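TsrD (Streptomyces laurentii, PDB 5X7L) belongs to the SnoaL-like polyketide cyclase family of the NTF2 clan and folds as helices packed against a four-stranded antiparallel sheet. Local coordinates at residues B[58-63]-B[90-95]; B[64-69]-B[82-87]; B[102-107]-B[127-132]. One frame throughout, in Å; residues are numbered along the deposited sequence.

From the N terminus, helix 6-22 comes first, and helix 47-60 then leads straight into strand 61-74. Contact 1 starts at that junction and joins it to the loop after strand 77-88, closing a loop that contains a beta hairpin. Contact 2 pairs the two strands of that hairpin, so it lies wholly within the span of contact 1. The two meet where Glu62 O pairs with Arg87 N. Contact 3 opens only after contact 1 has closed, and it ties strand 101-113 to helix 126-132. No contacts cross along the chain. Contacts 2 and 3 share one sheet, and Leu129 of contact 3 packs on Ile92 of contact 1.

Contact 1 (B[58-63]-B[90-95]); sequences ASTVED and GPILGI
Thr60 meets Gly90 where helix 47-60 gives way to strand 61-74. Gly90 N donates to Thr60 O at 3.1 Å. The bond is bent, with 140° at the hydrogen, and the donor is tilted out of the carbonyl plane. This is the tight part of the contact. Gly90 has no side chain, and its CA comes within 4.0 Å of Thr60 CA. The Thr60 side chain leans over the loop. With chi1 at 61°, OG1 lies between the backbone N and the carbonyl carbon, and CG2 sits beside the N. The CG2 methyl then reaches Pro91 O at 3.5 Å. OG1 looks toward Ile92 CG1, 4.1 Å away. Beyond it, Val61 CG2 and Ile92 CD1 touch at 3.9 Å, the two side chains crossing at about a right angle. Ile92 also packs on Leu129 of helix 126-132.

The other side is looser. The Pro91 ring is exposed, and its CB points away from the helix end. From Ile92 to Ile95 the loop makes a type I' turn, with Leu93 and Gly94 exposed at its corner.

One water bridges the two segments. It donates to Thr60 OG1 at 2.8 Å and to Pro91 O at 3.1 Å. Thr60 OG1 also bonds to Arg56 O, one turn back in the helix. A carbonyl oxygen can only accept, so the Thr60 hydroxyl donates to Arg56 O and accepts from the water. The chemistry implies a join made by one direct backbone bond, one water bridge and a small apolar patch, without any charge pair between the segments.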
loop_
_atom_site.group_PDB
_atom_site.type_symbol
_atom_site.label_atom_id
_atom_site.label_comp_id
_atom_site.label_asym_id
_atom_site.label_seq_id
_atom_site.Cartn_x
_atom_site.Cartn_y
_atom_site.Cartn_z
ATOM N N ALA B 58 5.673 -20.729 -4.565
ATOM C CA ALA B 58 6.644 -21.556 -5.284
ATOM C C ALA B 58 5.965 -22.539 -6.236
ATOM O O ALA B 58 6.556 -22.948 -7.238
ATOM C CB ALA B 58 7.534 -22.305 -4.301
ATOM N N SER B 59 4.724 -22.910 -5.924
ATOM C CA SER B 59 3.977 -23.864 -6.740
ATOM C C SER B 59 3.055 -23.205 -7.771
ATOM O O SER B 59 2.711 -23.831 -8.773
ATOM C CB SER B 59 3.157 -24.793 -5.841
ATOM O OG SER B 59 2.147 -24.081 -5.150
ATOM N N THR B 60 2.658 -21.956 -7.536
ATOM C CA THR B 60 1.671 -21.299 -8.401
ATOM C C THR B 60 2.253 -20.217 -9.316
ATOM O O THR B 60 1.558 -19.719 -10.203
ATOM C CB THR B 60 0.535 -20.677 -7.568
ATOM O OG1 THR B 60 1.075 -19.689 -6.682
ATOM C CG2 THR B 60 -0.188 -21.751 -6.762
ATOM N N VAL B 61 3.514 -19.857 -9.094
ATOM C CA VAL B 61 4.184 -18.838 -9.893
ATOM C C VAL B 61 5.519 -19.370 -10.399
ATOM O O VAL B 61 6.314 -19.906 -9.629
ATOM C CB VAL B 61 4.424 -17.549 -9.083
ATOM C CG1 VAL B 61 5.192 -16.519 -9.909
ATOM C CG2 VAL B 61 3.101 -16.967 -8.611
ATOM N N GLU B 62 5.749 -19.238 -11.701
ATOM C CA GLU B 62 7.057 -19.512 -12.286
ATOM C C GLU B 62 7.797 -18.198 -12.505
ATOM O O GLU B 62 7.173 -17.158 -12.702
ATOM C CB GLU B 62 6.914 -20.285 -13.595
ATOM C CG GLU B 62 6.546 -21.747 -13.368
ATOM C CD GLU B 62 6.289 -22.524 -14.647
ATOM O OE1 GLU B 62 6.372 -21.941 -15.747
ATOM O OE2 GLU B 62 5.992 -23.733 -14.548
ATOM N N ASP B 63 9.128 -18.254 -12.471
ATOM C CA ASP B 63 9.968 -17.067 -12.640
ATOM C C ASP B 63 9.577 -15.965 -11.656
ATOM O O ASP B 63 9.528 -14.788 -12.008
ATOM C CB ASP B 63 9.889 -16.546 -14.083
ATOM C CG ASP B 63 10.900 -15.449 -14.366
ATOM O OD1 ASP B 63 12.039 -15.540 -13.860
ATOM O OD2 ASP B 63 10.554 -14.485 -15.077
ATOM N N GLY B 90 -0.614 -21.621 -11.381
ATOM C CA GLY B 90 -1.589 -22.216 -10.475
ATOM C C GLY B 90 -2.559 -21.147 -10.011
ATOM O O GLY B 90 -2.362 -19.971 -10.308
ATOM N N PRO B 91 -3.620 -21.540 -9.283
ATOM C CA PRO B 91 -4.592 -20.554 -8.808
ATOM C C PRO B 91 -3.956 -19.524 -7.882
ATOM O O PRO B 91 -3.154 -19.885 -7.019
ATOM C CB PRO B 91 -5.618 -21.401 -8.045
ATOM C CG PRO B 91 -5.443 -22.785 -8.571
ATOM C CD PRO B 91 -3.985 -22.909 -8.885
ATOM N N ILE B 92 -4.304 -18.258 -8.078
ATOM C CA ILE B 92 -3.812 -17.176 -7.234
ATOM C C ILE B 92 -4.995 -16.356 -6.737
ATOM O O ILE B 92 -5.673 -15.707 -7.532
ATOM C CB ILE B 92 -2.839 -16.247 -7.991
ATOM C CG1 ILE B 92 -1.562 -17.000 -8.374
ATOM C CG2 ILE B 92 -2.506 -15.021 -7.142
ATOM C CD1 ILE B 92 -0.632 -16.216 -9.278
ATOM N N LEU B 93 -5.237 -16.398 -5.428
ATOM C CA LEU B 93 -6.263 -15.573 -4.787
ATOM C C LEU B 93 -7.611 -15.633 -5.509
ATOM O O LEU B 93 -8.247 -14.606 -5.749
ATOM C CB LEU B 93 -5.781 -14.122 -4.688
ATOM C CG LEU B 93 -4.435 -13.923 -3.983
ATOM C CD1 LEU B 93 -3.963 -12.486 -4.130
ATOM C CD2 LEU B 93 -4.513 -14.316 -2.512
ATOM N N GLY B 94 -8.031 -16.844 -5.865
ATOM C CA GLY B 94 -9.315 -17.052 -6.524
ATOM C C GLY B 94 -9.288 -16.956 -8.040
ATOM O O GLY B 94 -10.298 -17.213 -8.693
ATOM N N ILE B 95 -8.137 -16.585 -8.601
ATOM C CA ILE B 95 -7.971 -16.473 -10.050
ATOM C C ILE B 95 -7.445 -17.791 -10.609
ATOM O O ILE B 95 -6.349 -18.213 -10.248
ATOM C CB ILE B 95 -6.979 -15.350 -10.429
ATOM C CG1 ILE B 95 -7.384 -14.016 -9.790
ATOM C CG2 ILE B 95 -6.879 -15.219 -11.947
ATOM C CD1 ILE B 95 -6.291 -12.964 -9.832
HETATM O O HOH W 1 -1.069 -18.648 -5.136
#

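Contact 2 (B[64-69]-B[82-87]); sequences LSLTLD and MTFSGR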
loop_
_atom_site.group_PDB
_atom_site.type_symbol
_atom_site.label_atom_id
_atom_site.label_comp_id
_atom_site.label_asym_id
_atom_site.label_seq_id
_atom_site.Cartn_x
_atom_site.Cartn_y
_atom_site.Cartn_z
ATOM N N LEU B 64 9.297 -16.355 -10.418
ATOM C CA LEU B 64 8.900 -15.401 -9.396
ATOM C C LEU B 64 10.023 -14.403 -9.149
ATOM O O LEU B 64 11.189 -14.785 -9.008
ATOM C CB LEU B 64 8.539 -16.125 -8.098
ATOM C CG LEU B 64 7.918 -15.275 -6.982
ATOM C CD1 LEU B 64 7.011 -16.133 -6.120
ATOM C CD2 LEU B 64 8.979 -14.598 -6.120
ATOM N N SER B 65 9.668 -13.124 -9.104
ATOM C CA SER B 65 10.610 -12.085 -8.718
ATOM C C SER B 65 9.959 -11.119 -7.741
ATOM O O SER B 65 8.868 -10.604 -7.992
ATOM C CB SER B 65 11.120 -11.323 -9.942
ATOM O OG SER B 65 12.009 -10.286 -9.559
ATOM N N LEU B 66 10.643 -10.883 -6.628
ATOM C CA LEU B 66 10.216 -9.906 -5.639
ATOM C C LEU B 66 11.379 -8.964 -5.407
ATOM O O LEU B 66 12.453 -9.392 -4.974
ATOM C CB LEU B 66 9.805 -10.589 -4.332
ATOM C CG LEU B 66 9.215 -9.680 -3.248
ATOM C CD1 LEU B 66 7.890 -9.084 -3.704
ATOM C CD2 LEU B 66 9.045 -10.446 -1.944
ATOM N N THR B 67 11.178 -7.690 -5.723
ATOM C CA THR B 67 12.249 -6.711 -5.614
ATOM C C THR B 67 11.826 -5.530 -4.753
ATOM O O THR B 67 10.642 -5.198 -4.656
ATOM C CB THR B 67 12.708 -6.221 -6.998
ATOM O OG1 THR B 67 11.585 -5.708 -7.719
ATOM C CG2 THR B 67 13.340 -7.367 -7.786
ATOM N N LEU B 68 12.819 -4.923 -4.114
ATOM C CA LEU B 68 12.606 -3.830 -3.183
ATOM C C LEU B 68 12.788 -2.485 -3.878
ATOM O O LEU B 68 13.883 -2.156 -4.335
ATOM C CB LEU B 68 13.574 -3.962 -2.009
ATOM C CG LEU B 68 13.403 -2.972 -0.859
ATOM C CD1 LEU B 68 12.040 -3.102 -0.205
ATOM C CD2 LEU B 68 14.507 -3.203 0.157
ATOM N N ASP B 69 11.705 -1.721 -3.963
ATOM C CA ASP B 69 11.724 -0.406 -4.600
ATOM C C ASP B 69 12.093 0.702 -3.627
ATOM O O ASP B 69 12.739 1.676 -4.006
ATOM C CB ASP B 69 10.362 -0.101 -5.218
ATOM C CG ASP B 69 9.993 -1.073 -6.313
ATOM O OD1 ASP B 69 10.784 -1.221 -7.266
ATOM O OD2 ASP B 69 8.913 -1.692 -6.217
HETATM N N MSE B 82 7.482 -2.777 -2.821
HETATM C CA MSE B 82 8.048 -3.862 -3.617
HETATM C C MSE B 82 7.294 -4.058 -4.914
HETATM O O MSE B 82 6.167 -3.579 -5.080
HETATM C CB MSE B 82 8.039 -5.162 -2.806
HETATM C CG MSE B 82 8.979 -5.093 -1.606
HETATM SE SE MSE B 82 8.824 -6.630 -0.414
HETATM C CE MSE B 82 7.187 -6.089 0.490
ATOM N N THR B 83 7.944 -4.764 -5.836
ATOM C CA THR B 83 7.347 -5.187 -7.095
ATOM C C THR B 83 7.389 -6.712 -7.148
ATOM O O THR B 83 8.429 -7.321 -6.894
ATOM C CB THR B 83 8.091 -4.587 -8.302
ATOM O OG1 THR B 83 7.973 -3.162 -8.265
ATOM C CG2 THR B 83 7.501 -5.093 -9.609
ATOM N N PHE B 84 6.251 -7.311 -7.486
ATOM C CA PHE B 84 6.055 -8.757 -7.472
ATOM C C PHE B 84 5.647 -9.192 -8.872
ATOM O O PHE B 84 4.639 -8.714 -9.402
ATOM C CB PHE B 84 4.973 -9.091 -6.443
ATOM C CG PHE B 84 4.613 -10.547 -6.350
ATOM C CD1 PHE B 84 5.584 -11.514 -6.140
ATOM C CD2 PHE B 84 3.282 -10.940 -6.404
ATOM C CE1 PHE B 84 5.233 -12.849 -6.025
ATOM C CE2 PHE B 84 2.927 -12.272 -6.287
ATOM C CZ PHE B 84 3.903 -13.227 -6.099
ATOM N N SER B 85 6.435 -10.071 -9.484
ATOM C CA SER B 85 6.181 -10.478 -10.862
ATOM C C SER B 85 6.459 -11.959 -11.062
ATOM O O SER B 85 7.099 -12.606 -10.231
ATOM C CB SER B 85 7.027 -9.653 -11.838
ATOM O OG SER B 85 8.409 -9.902 -11.656
ATOM N N GLY B 86 5.985 -12.480 -12.186
ATOM C CA GLY B 86 6.172 -13.882 -12.523
ATOM C C GLY B 86 5.177 -14.320 -13.570
ATOM O O GLY B 86 4.546 -13.488 -14.224
ATOM N N ARG B 87 5.048 -15.632 -13.728
ATOM C CA ARG B 87 4.052 -16.214 -14.614
ATOM C C ARG B 87 3.128 -17.097 -13.790
ATOM O O ARG B 87 3.592 -17.972 -13.060
ATOM C CB ARG B 87 4.695 -17.036 -15.734
ATOM C CG ARG B 87 3.678 -17.512 -16.760
ATOM C CD ARG B 87 4.313 -18.274 -17.908
ATOM N NE ARG B 87 5.212 -17.447 -18.708
ATOM C CZ ARG B 87 4.828 -16.599 -19.661
ATOM N NH1 ARG B 87 3.539 -16.436 -19.952
ATOM N NH2 ARG B 87 5.745 -15.909 -20.331
HETATM O O HOH W 2 9.700 -8.108 -9.457
#
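Ser65 and Ser85 face each other across two strands of an antiparallel hairpin, and so do Thr67 and Thr83. Each is a hydrogen-bonded pair. Ser65 N gives to Ser85 O, and Ser85 N gives to Ser65 O, both at 2.9 Å. Thr67 N gives to Thr83 O, and Thr83 N gives to Thr67 O at 3.0 Å. All four bonds are close to straight.

Each of the four carbonyl oxygens also has a CA-H...O contact from across the pair. The one from Met82 CA to Thr67 O is short, 3.1 Å, but bent. Thr83 O accepts a hydrogen bond from a water as well, 3.0 Å away. The same water bonds to Ser65 OG and Ser85 OG, so it links the two serine side chains on the face that also carries the threonines.

At the far end Thr83 OG1 donates to Asp69 OD2 at 2.7 Å, where it meets the syn lone pair of OD2. The Asp69 CG lies beside its backbone N (chi1 -63°), and the Asp69 and Thr83 side chains cross at about a right angle. Arg81 adds a long, weak ion pair to the same oxygen.

The opposite face is apolar. Leu64 CD1 lies at the edge of the Phe84 ring, in its plane, 3.7 Å from CE1. Leu66 CD1 rests against Phe84 CB and against CB of Met82, which is selenomethionine. Leu68 CD1 meets Met82 CG at 3.9 Å.

Leu66 N turns outward and bonds to Asn21 OD1 of helix 6-22, whose Leu17 and Tyr20 also touch the Leu66 side chain. On the other flank, the backbones of Met82 and Phe84 pair with Leu106 and Val104 of strand 101-113. On the face that carries Leu66 and Phe84, Trp57 of helix 47-60 meets the Phe84 ring edge-to-face.

Contact 3 (B[102-107]-B[127-132]); sequences FSVGLI and LGLHRQ
Gln132 turns its CG beside the backbone N (chi1 -67°), and its chain then runs on extended (chi2 171°). This carries the amide from helix 126-132 to the backbone of Ser103. The setting is the NTF2-like fold, and this short helix follows the last strand of its sheet. Strand and helix segments run nearly antiparallel, with axes 8.2 Å apart.

The amide grips one residue twice. Ser103 N donates to Gln132 OE1 at 2.7 Å, almost straight at 162° and in the plane of the side-chain carbonyl. Gln132 NE2 donates back to Ser103 O at 3.0 Å. That donor stands above the carbonyl plane of Ser103, while the oxygen lies near the plane of the amide. Farther along the strand, Gly105 pairs with the backbone of Asp125 and Ile107 with that of Glu123. The Gln132 amide thus takes up the backbone N and O of Ser103 after the chain has left the sheet for the helix.

Apolar packing lies beside this polar grip. Phe102 and Leu129 run side by side, pointing the same way, and the Phe102 ring also meets Phe84. Val104 CG1 sits against the helix backbone, 3.7 Å from Leu129 N. Leu127 and His130 pack on their counterparts His130 and Leu127 of the second subunit. Leu129 CD1 comes obliquely to the Phe102 ring, 3.7 Å from CD2.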
loop_
_atom_site.group_PDB
_atom_site.type_symbol
_atom_site.label_atom_id
_atom_site.label_comp_id
_atom_site.label_asym_id
_atom_site.label_seq_id
_atom_site.Cartn_x
_atom_site.Cartn_y
_atom_site.Cartn_z
ATOM N N PHE B 102 2.575 -11.457 -14.971
ATOM C CA PHE B 102 2.034 -10.357 -14.185
ATOM C C PHE B 102 3.173 -9.588 -13.537
ATOM O O PHE B 102 4.268 -10.118 -13.351
ATOM C CB PHE B 102 1.064 -10.867 -13.109
ATOM C CG PHE B 102 1.719 -11.722 -12.060
ATOM C CD1 PHE B 102 1.816 -13.096 -12.227
ATOM C CD2 PHE B 102 2.252 -11.150 -10.911
ATOM C CE1 PHE B 102 2.425 -13.885 -11.268
ATOM C CE2 PHE B 102 2.865 -11.935 -9.950
ATOM C CZ PHE B 102 2.952 -13.304 -10.129
ATOM N N SER B 103 2.903 -8.334 -13.199
ATOM C CA SER B 103 3.809 -7.530 -12.397
ATOM C C SER B 103 2.959 -6.510 -11.664
ATOM O O SER B 103 2.278 -5.702 -12.300
ATOM C CB SER B 103 4.860 -6.837 -13.263
ATOM O OG SER B 103 5.745 -6.087 -12.448
ATOM N N VAL B 104 2.976 -6.569 -10.334
ATOM C CA VAL B 104 2.172 -5.661 -9.520
ATOM C C VAL B 104 2.973 -5.097 -8.361
ATOM O O VAL B 104 3.928 -5.710 -7.879
ATOM C CB VAL B 104 0.900 -6.344 -8.959
ATOM C CG1 VAL B 104 -0.050 -6.697 -10.090
ATOM C CG2 VAL B 104 1.251 -7.574 -8.131
ATOM N N GLY B 105 2.556 -3.924 -7.906
ATOM C CA GLY B 105 3.172 -3.294 -6.758
ATOM C C GLY B 105 2.474 -3.664 -5.465
ATOM O O GLY B 105 1.287 -4.016 -5.441
ATOM N N LEU B 106 3.227 -3.584 -4.376
ATOM C CA LEU B 106 2.676 -3.766 -3.043
ATOM C C LEU B 106 3.479 -2.920 -2.071
ATOM O O LEU B 106 4.622 -2.541 -2.355
ATOM C CB LEU B 106 2.698 -5.245 -2.636
ATOM C CG LEU B 106 4.082 -5.906 -2.548
ATOM C CD1 LEU B 106 4.142 -6.950 -1.438
ATOM C CD2 LEU B 106 4.538 -6.496 -3.876
ATOM N N ILE B 107 2.862 -2.608 -0.940
ATOM C CA ILE B 107 3.557 -1.967 0.165
ATOM C C ILE B 107 3.215 -2.736 1.434
ATOM O O ILE B 107 2.040 -2.915 1.754
ATOM C CB ILE B 107 3.172 -0.483 0.326
ATOM C CG1 ILE B 107 3.472 0.293 -0.961
ATOM C CG2 ILE B 107 3.912 0.119 1.515
ATOM C CD1 ILE B 107 2.933 1.710 -0.973
ATOM N N LEU B 127 -6.432 -5.355 -8.003
ATOM C CA LEU B 127 -7.228 -5.043 -9.187
ATOM C C LEU B 127 -6.373 -5.213 -10.442
ATOM O O LEU B 127 -6.809 -5.816 -11.425
ATOM C CB LEU B 127 -7.798 -3.623 -9.116
ATOM C CG LEU B 127 -8.697 -3.216 -10.292
ATOM C CD1 LEU B 127 -9.926 -4.113 -10.402
ATOM C CD2 LEU B 127 -9.113 -1.759 -10.164
ATOM N N GLY B 128 -5.150 -4.692 -10.395
ATOM C CA GLY B 128 -4.200 -4.853 -11.489
ATOM C C GLY B 128 -3.853 -6.310 -11.733
ATOM O O GLY B 128 -3.743 -6.740 -12.878
ATOM N N LEU B 129 -3.682 -7.073 -10.657
ATOM C CA LEU B 129 -3.399 -8.501 -10.773
ATOM C C LEU B 129 -4.532 -9.225 -11.505
ATOM O O LEU B 129 -4.287 -10.017 -12.420
ATOM C CB LEU B 129 -3.176 -9.118 -9.391
ATOM C CG LEU B 129 -2.699 -10.570 -9.375
ATOM C CD1 LEU B 129 -1.309 -10.700 -9.983
ATOM C CD2 LEU B 129 -2.729 -11.117 -7.954
ATOM N N HIS B 130 -5.769 -8.941 -11.106
ATOM C CA HIS B 130 -6.941 -9.523 -11.763
ATOM C C HIS B 130 -7.007 -9.168 -13.242
ATOM O O HIS B 130 -7.310 -10.019 -14.079
ATOM C CB HIS B 130 -8.225 -9.070 -11.071
ATOM C CG HIS B 130 -8.575 -9.881 -9.864
ATOM N ND1 HIS B 130 -7.857 -9.819 -8.690
ATOM C CD2 HIS B 130 -9.567 -10.778 -9.654
ATOM C CE1 HIS B 130 -8.396 -10.640 -7.806
ATOM N NE2 HIS B 130 -9.432 -11.235 -8.366
ATOM N N ARG B 131 -6.724 -7.910 -13.560
ATOM C CA ARG B 131 -6.753 -7.462 -14.949
ATOM C C ARG B 131 -5.670 -8.134 -15.788
ATOM O O ARG B 131 -5.934 -8.585 -16.900
ATOM C CB ARG B 131 -6.633 -5.941 -15.022
ATOM C CG ARG B 131 -7.963 -5.263 -14.753
ATOM C CD ARG B 131 -7.847 -3.758 -14.639
ATOM N NE ARG B 131 -9.156 -3.153 -14.399
ATOM C CZ ARG B 131 -9.347 -1.939 -13.891
ATOM N NH1 ARG B 131 -8.311 -1.177 -13.556
ATOM N NH2 ARG B 131 -10.582 -1.485 -13.713
ATOM N N GLN B 132 -4.461 -8.218 -15.248
ATOM C CA GLN B 132 -3.354 -8.828 -15.976
ATOM C C GLN B 132 -3.552 -10.324 -16.188
ATOM O O GLN B 132 -3.147 -10.868 -17.218
ATOM C CB GLN B 132 -2.042 -8.580 -15.244
ATOM C CG GLN B 132 -1.629 -7.124 -15.230
ATOM C CD GLN B 132 -0.455 -6.885 -14.313
ATOM O OE1 GLN B 132 0.394 -7.750 -14.152
ATOM N NE2 GLN B 132 -0.406 -5.716 -13.694
#